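Local coordinates for protein TetR family transcriptional regulator (PDB 4ZA6) that probably acts as a TetR-family transcriptional repressor of qsdA, thereby controlling degradation of quorum-sensing N-acylhomoserine lactone signals in Rhodococcus erythropolis, at residues A[75-80]-A[129-134]; A[156-161]-A[166-171]. One frame throughout, in Å; residues are numbered along the deposited sequence.

Contact 1: residues A[75-80]-A[129-134]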
loop_
_atom_site.group_PDB
_atom_site.type_symbol
_atom_site.label_atom_id
_atom_site.label_comp_id
_atom_site.label_asym_id
_atom_site.label_seq_id
_atom_site.Cartn_x
_atom_site.Cartn_y
_atom_site.Cartn_z
ATOM N N PRO A 75 19.842 -6.171 -1.764
ATOM C CA PRO A 75 19.390 -4.874 -1.227
ATOM C C PRO A 75 19.211 -3.776 -2.273
ATOM O O PRO A 75 18.354 -2.939 -2.095
ATOM C CB PRO A 75 20.467 -4.512 -0.209
ATOM C CG PRO A 75 21.149 -5.818 0.122
ATOM C CD PRO A 75 21.131 -6.573 -1.163
ATOM N N GLU A 76 19.968 -3.807 -3.367
ATOM C CA GLU A 76 19.818 -2.798 -4.420
ATOM C C GLU A 76 18.479 -2.948 -5.166
ATOM O O GLU A 76 17.858 -1.937 -5.516
ATOM C CB GLU A 76 21.040 -2.755 -5.368
ATOM C CG GLU A 76 21.774 -4.063 -5.571
ATOM C CD GLU A 76 22.952 -4.378 -4.673
ATOM O OE1 GLU A 76 24.067 -3.880 -4.949
ATOM O OE2 GLU A 76 22.771 -5.174 -3.726
ATOM N N TYR A 77 18.010 -4.204 -5.340
ATOM C CA TYR A 77 16.718 -4.514 -5.981
ATOM C C TYR A 77 15.590 -4.104 -5.057
ATOM O O TYR A 77 14.617 -3.511 -5.528
ATOM C CB TYR A 77 16.619 -6.011 -6.343
ATOM C CG TYR A 77 15.246 -6.485 -6.774
ATOM C CD1 TYR A 77 14.823 -6.353 -8.091
ATOM C CD2 TYR A 77 14.385 -7.099 -5.869
ATOM C CE1 TYR A 77 13.566 -6.801 -8.494
ATOM C CE2 TYR A 77 13.129 -7.556 -6.261
ATOM C CZ TYR A 77 12.720 -7.394 -7.573
ATOM O OH TYR A 77 11.483 -7.841 -7.967
ATOM N N ILE A 78 15.701 -4.437 -3.746
ATOM C CA ILE A 78 14.685 -4.106 -2.747
ATOM C C ILE A 78 14.549 -2.595 -2.667
ATOM O O ILE A 78 13.435 -2.084 -2.667
ATOM C CB ILE A 78 15.007 -4.748 -1.371
ATOM C CG1 ILE A 78 14.976 -6.301 -1.461
ATOM C CG2 ILE A 78 14.042 -4.236 -0.293
ATOM C CD1 ILE A 78 15.902 -7.023 -0.456
ATOM N N LEU A 79 15.694 -1.876 -2.676
ATOM C CA LEU A 79 15.688 -0.424 -2.666
ATOM C C LEU A 79 15.000 0.133 -3.905
ATOM O O LEU A 79 14.194 1.056 -3.789
ATOM C CB LEU A 79 17.095 0.161 -2.486
ATOM C CG LEU A 79 17.640 0.155 -1.053
ATOM C CD1 LEU A 79 19.139 0.544 -1.043
ATOM C CD2 LEU A 79 16.918 1.156 -0.173
ATOM N N ASP A 80 15.260 -0.455 -5.060
ATOM C CA ASP A 80 14.626 -0.024 -6.300
ATOM C C ASP A 80 13.104 -0.232 -6.284
ATOM O O ASP A 80 12.367 0.655 -6.714
ATOM C CB ASP A 80 15.254 -0.731 -7.502
ATOM C CG ASP A 80 14.892 -0.106 -8.832
ATOM O OD1 ASP A 80 14.534 1.096 -8.853
ATOM O OD2 ASP A 80 15.050 -0.774 -9.846
ATOM N N GLN A 129 12.063 -13.052 0.987
ATOM C CA GLN A 129 12.257 -14.498 0.906
ATOM C C GLN A 129 12.849 -14.895 -0.435
ATOM O O GLN A 129 13.752 -15.720 -0.453
ATOM C CB GLN A 129 10.948 -15.255 1.183
ATOM C CG GLN A 129 11.103 -16.785 1.240
ATOM C CD GLN A 129 11.951 -17.257 2.400
ATOM O OE1 GLN A 129 13.072 -17.753 2.229
ATOM N NE2 GLN A 129 11.437 -17.109 3.608
ATOM N N SER A 130 12.372 -14.306 -1.544
ATOM C CA SER A 130 12.905 -14.625 -2.876
ATOM C C SER A 130 14.364 -14.214 -2.989
ATOM O O SER A 130 15.154 -14.973 -3.543
ATOM C CB SER A 130 12.040 -14.045 -3.997
ATOM O OG SER A 130 12.051 -12.626 -4.040
ATOM N N GLN A 131 14.739 -13.058 -2.418
ATOM C CA GLN A 131 16.138 -12.604 -2.416
ATOM C C GLN A 131 17.041 -13.509 -1.578
ATOM O O GLN A 131 18.180 -13.733 -1.957
ATOM C CB GLN A 131 16.261 -11.117 -2.011
ATOM C CG GLN A 131 15.703 -10.147 -3.069
ATOM C CD GLN A 131 16.304 -10.341 -4.443
ATOM O OE1 GLN A 131 17.520 -10.404 -4.608
ATOM N NE2 GLN A 131 15.474 -10.453 -5.458
ATOM N N VAL A 132 16.521 -14.053 -0.457
ATOM C CA VAL A 132 17.227 -15.002 0.425
ATOM C C VAL A 132 17.359 -16.328 -0.321
ATOM O O VAL A 132 18.440 -16.920 -0.331
ATOM C CB VAL A 132 16.526 -15.170 1.808
ATOM C CG1 VAL A 132 17.039 -16.408 2.565
ATOM C CG2 VAL A 132 16.698 -13.917 2.651
ATOM N N ASP A 133 16.282 -16.750 -1.005
ATOM C CA ASP A 133 16.238 -17.976 -1.800
ATOM C C ASP A 133 17.223 -17.947 -2.973
ATOM O O ASP A 133 17.817 -18.983 -3.310
ATOM C CB ASP A 133 14.803 -18.262 -2.278
ATOM C CG ASP A 133 13.860 -18.766 -1.190
ATOM O OD1 ASP A 133 14.352 -19.146 -0.099
ATOM O OD2 ASP A 133 12.639 -18.785 -1.431
ATOM N N ALA A 134 17.438 -16.749 -3.550
ATOM C CA ALA A 134 18.356 -16.514 -4.666
ATOM C C ALA A 134 19.829 -16.383 -4.214
ATOM O O ALA A 134 20.707 -16.170 -5.046
ATOM C CB ALA A 134 17.931 -15.255 -5.403
#
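Q131 reaches from helix 115-133 toward helix 74-90 and meets Y77 and I78 with different parts of its side chain. Its amide end lies by the CD2-CE2 bond of the Y77 ring: NE2 of Q131 is 3.6 Å from CD2 of Y77 and 3.8 Å from CE2 of Y77. The approach to the ring is oblique, with ring and amide planes 32° apart, and the two side chains cross at roughly a right angle. The Q131 chain folds at chi2 (-55°), bringing CD back beside CA, so the amide stands by the ring while CG faces I78, at 4.1 Å from CD1 of I78. I78 and Q131 run past each other in opposite directions. The polar ends are tied elsewhere: OE1 of Q131 accepts a hydrogen bond from the backbone N of G74, and the hydroxyl of Y77 bonds to the carbonyl O of M67. With closest approaches of 3.6 Å and more and 128 Å² buried, the contact is small and made by packing. It joins the first turns of helix 74-90 to the last turns of helix 115-133, while I78 also packs on I127 and L128 of the latter and on L181 of helix 170-181.

Contact 2: residues A[156-161]-A[166-171]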
loop_
_atom_site.group_PDB
_atom_site.type_symbol
_atom_site.label_atom_id
_atom_site.label_comp_id
_atom_site.label_asym_id
_atom_site.label_seq_id
_atom_site.Cartn_x
_atom_site.Cartn_y
_atom_site.Cartn_z
ATOM N N VAL A 156 5.066 6.310 7.342
ATOM C CA VAL A 156 4.925 7.653 7.939
ATOM C C VAL A 156 5.707 8.712 7.154
ATOM O O VAL A 156 5.370 9.894 7.218
ATOM C CB VAL A 156 5.189 7.717 9.477
ATOM C CG1 VAL A 156 4.068 7.012 10.249
ATOM C CG2 VAL A 156 6.551 7.124 9.834
ATOM N N HIS A 157 6.767 8.279 6.426
ATOM C CA HIS A 157 7.592 9.174 5.613
ATOM C C HIS A 157 6.932 9.384 4.279
ATOM O O HIS A 157 6.856 10.530 3.815
ATOM C CB HIS A 157 9.030 8.652 5.466
ATOM C CG HIS A 157 9.803 8.751 6.738
ATOM N ND1 HIS A 157 10.217 9.965 7.229
ATOM C CD2 HIS A 157 10.156 7.785 7.612
ATOM C CE1 HIS A 157 10.832 9.703 8.367
ATOM N NE2 HIS A 157 10.839 8.407 8.627
ATOM N N LEU A 158 6.438 8.296 3.651
ATOM C CA LEU A 158 5.716 8.432 2.383
ATOM C C LEU A 158 4.559 9.416 2.523
ATOM O O LEU A 158 4.363 10.274 1.657
ATOM C CB LEU A 158 5.219 7.066 1.905
ATOM C CG LEU A 158 4.365 7.033 0.640
ATOM C CD1 LEU A 158 5.039 7.768 -0.539
ATOM C CD2 LEU A 158 3.995 5.609 0.284
ATOM N N TYR A 159 3.809 9.308 3.623
ATOM C CA TYR A 159 2.636 10.137 3.869
ATOM C C TYR A 159 2.880 11.306 4.810
ATOM O O TYR A 159 1.908 11.816 5.365
ATOM C CB TYR A 159 1.461 9.251 4.361
ATOM C CG TYR A 159 1.149 8.094 3.440
ATOM C CD1 TYR A 159 0.661 8.314 2.155
ATOM C CD2 TYR A 159 1.357 6.779 3.843
ATOM C CE1 TYR A 159 0.421 7.256 1.284
ATOM C CE2 TYR A 159 1.126 5.712 2.976
ATOM C CZ TYR A 159 0.636 5.956 1.708
ATOM O OH TYR A 159 0.397 4.913 0.852
ATOM N N ALA A 160 4.154 11.763 4.955
ATOM C CA ALA A 160 4.566 12.889 5.810
ATOM C C ALA A 160 3.721 14.175 5.637
ATOM O O ALA A 160 3.424 14.780 6.666
ATOM C CB ALA A 160 6.043 13.186 5.640
ATOM N N PRO A 161 3.236 14.579 4.417
ATOM C CA PRO A 161 2.381 15.777 4.338
ATOM C C PRO A 161 1.061 15.681 5.102
ATOM O O PRO A 161 0.573 16.705 5.572
ATOM C CB PRO A 161 2.169 15.976 2.843
ATOM C CG PRO A 161 3.248 15.198 2.184
ATOM C CD PRO A 161 3.455 14.020 3.065
ATOM N N GLU A 166 6.171 18.948 5.037
ATOM C CA GLU A 166 6.121 19.631 3.748
ATOM C C GLU A 166 5.914 18.733 2.539
ATOM O O GLU A 166 5.177 19.113 1.634
ATOM C CB GLU A 166 7.359 20.534 3.568
ATOM C CG GLU A 166 7.320 21.782 4.446
ATOM C CD GLU A 166 8.518 22.706 4.339
ATOM O OE1 GLU A 166 9.630 22.299 4.751
ATOM O OE2 GLU A 166 8.333 23.859 3.884
ATOM N N LYS A 167 6.566 17.558 2.511
ATOM C CA LYS A 167 6.539 16.653 1.357
ATOM C C LYS A 167 6.733 15.196 1.739
ATOM O O LYS A 167 7.102 14.916 2.878
ATOM C CB LYS A 167 7.641 17.062 0.354
ATOM C CG LYS A 167 9.064 16.942 0.900
ATOM C CD LYS A 167 10.059 16.569 -0.192
ATOM C CE LYS A 167 11.475 16.431 0.332
ATOM N NZ LYS A 167 11.669 15.180 1.118
ATOM N N ALA A 168 6.486 14.265 0.772
ATOM C CA ALA A 168 6.689 12.831 0.953
ATOM C C ALA A 168 8.188 12.679 1.151
ATOM O O ALA A 168 8.958 13.199 0.339
ATOM C CB ALA A 168 6.248 12.072 -0.292
ATOM N N GLU A 169 8.604 12.050 2.258
ATOM C CA GLU A 169 10.028 11.888 2.576
ATOM C C GLU A 169 10.577 10.557 2.048
ATOM O O GLU A 169 10.942 9.671 2.828
ATOM C CB GLU A 169 10.258 12.056 4.079
ATOM C CG GLU A 169 9.794 13.413 4.582
ATOM C CD GLU A 169 9.660 13.546 6.085
ATOM O OE1 GLU A 169 9.414 14.679 6.549
ATOM O OE2 GLU A 169 9.677 12.514 6.792
ATOM N N ILE A 170 10.624 10.424 0.715
ATOM C CA ILE A 170 11.060 9.189 0.044
ATOM C C ILE A 170 12.508 8.788 0.335
ATOM O O ILE A 170 12.749 7.634 0.687
ATOM C CB ILE A 170 10.641 9.143 -1.458
ATOM C CG1 ILE A 170 9.103 9.297 -1.583
ATOM C CG2 ILE A 170 11.138 7.845 -2.164
ATOM C CD1 ILE A 170 8.568 9.574 -2.963
ATOM N N GLU A 171 13.457 9.744 0.235
ATOM C CA GLU A 171 14.871 9.476 0.503
ATOM C C GLU A 171 15.135 9.033 1.909
ATOM O O GLU A 171 15.951 8.147 2.117
ATOM C CB GLU A 171 15.783 10.652 0.104
ATOM C CG GLU A 171 15.887 10.818 -1.406
ATOM C CD GLU A 171 16.384 9.634 -2.226
ATOM O OE1 GLU A 171 15.949 9.518 -3.391
ATOM O OE2 GLU A 171 17.195 8.824 -1.723
#
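The CA atoms of H157 and E169 are 4.7 Å apart where the chain leaves helix 143-158 and turns back into helix 170-181 in the all-helical C-terminal domain of this TetR-family protein. The carbonyl O of H157 ties the two limbs together. It accepts from N of E169 at 2.8 Å and, more loosely, from N of A160, with the two donors on opposite faces of the carbonyl plane. The E169 donor stands 48° out of that plane, so the bond does not follow a lone pair.

A side-chain bond between the same residues reinforces this link. The H157 ring offers ND1 to the carboxylate of E169, and OE2 lies close to the ring plane, at the ring edge. Ring and carboxylate planes are 38° apart, hence the two flat groups are not coplanar. E169 runs extended beyond CG, which carries its carboxylate past the methyl of A160 to the imidazole; CB of A160 is 3.7 Å from CD of E169. A long, weak ion pair also relates OE2 to R165. E169 occupies the N-cap position of helix 170-181, whose residues T172, A173 and L176 also touch the H157 side chain.

Away from this bond the chains meet largely by side chain against backbone: CG of P161 lies 3.5 Å from C of K167, and CB of A168 lies 3.3 Å from O of L158. CD1 of L158 only loosely approaches CB of A168 and CG1 of I170. L158 also touches V89, and A168 and I170 touch E90, so helix 74-90 borders this side. The shortest polar approach is the one from ND1 of H157 to OE2 of E169, at 2.6 Å with an N-H...O angle of 155°.

How the contacts relate
The contacts follow one another along the chain: contact 1 is complete before contact 2 begins, and helix 115-133, which ends in contact 1, is followed by helix 143-158, which ends in contact 2. Their centres lie 24 Å apart and their nearest atoms about 7 Å, without touching. Two helices link them. Helix 74-90 carries the first segment of contact 1, and its other end borders contact 2; helix 170-181 starts at contact 2, and its far end reaches contact 1. Both contacts belong to the TetR-like C-terminal domain and join helix ends: the first rests on packing, and the second adds hydrogen bonds to packing.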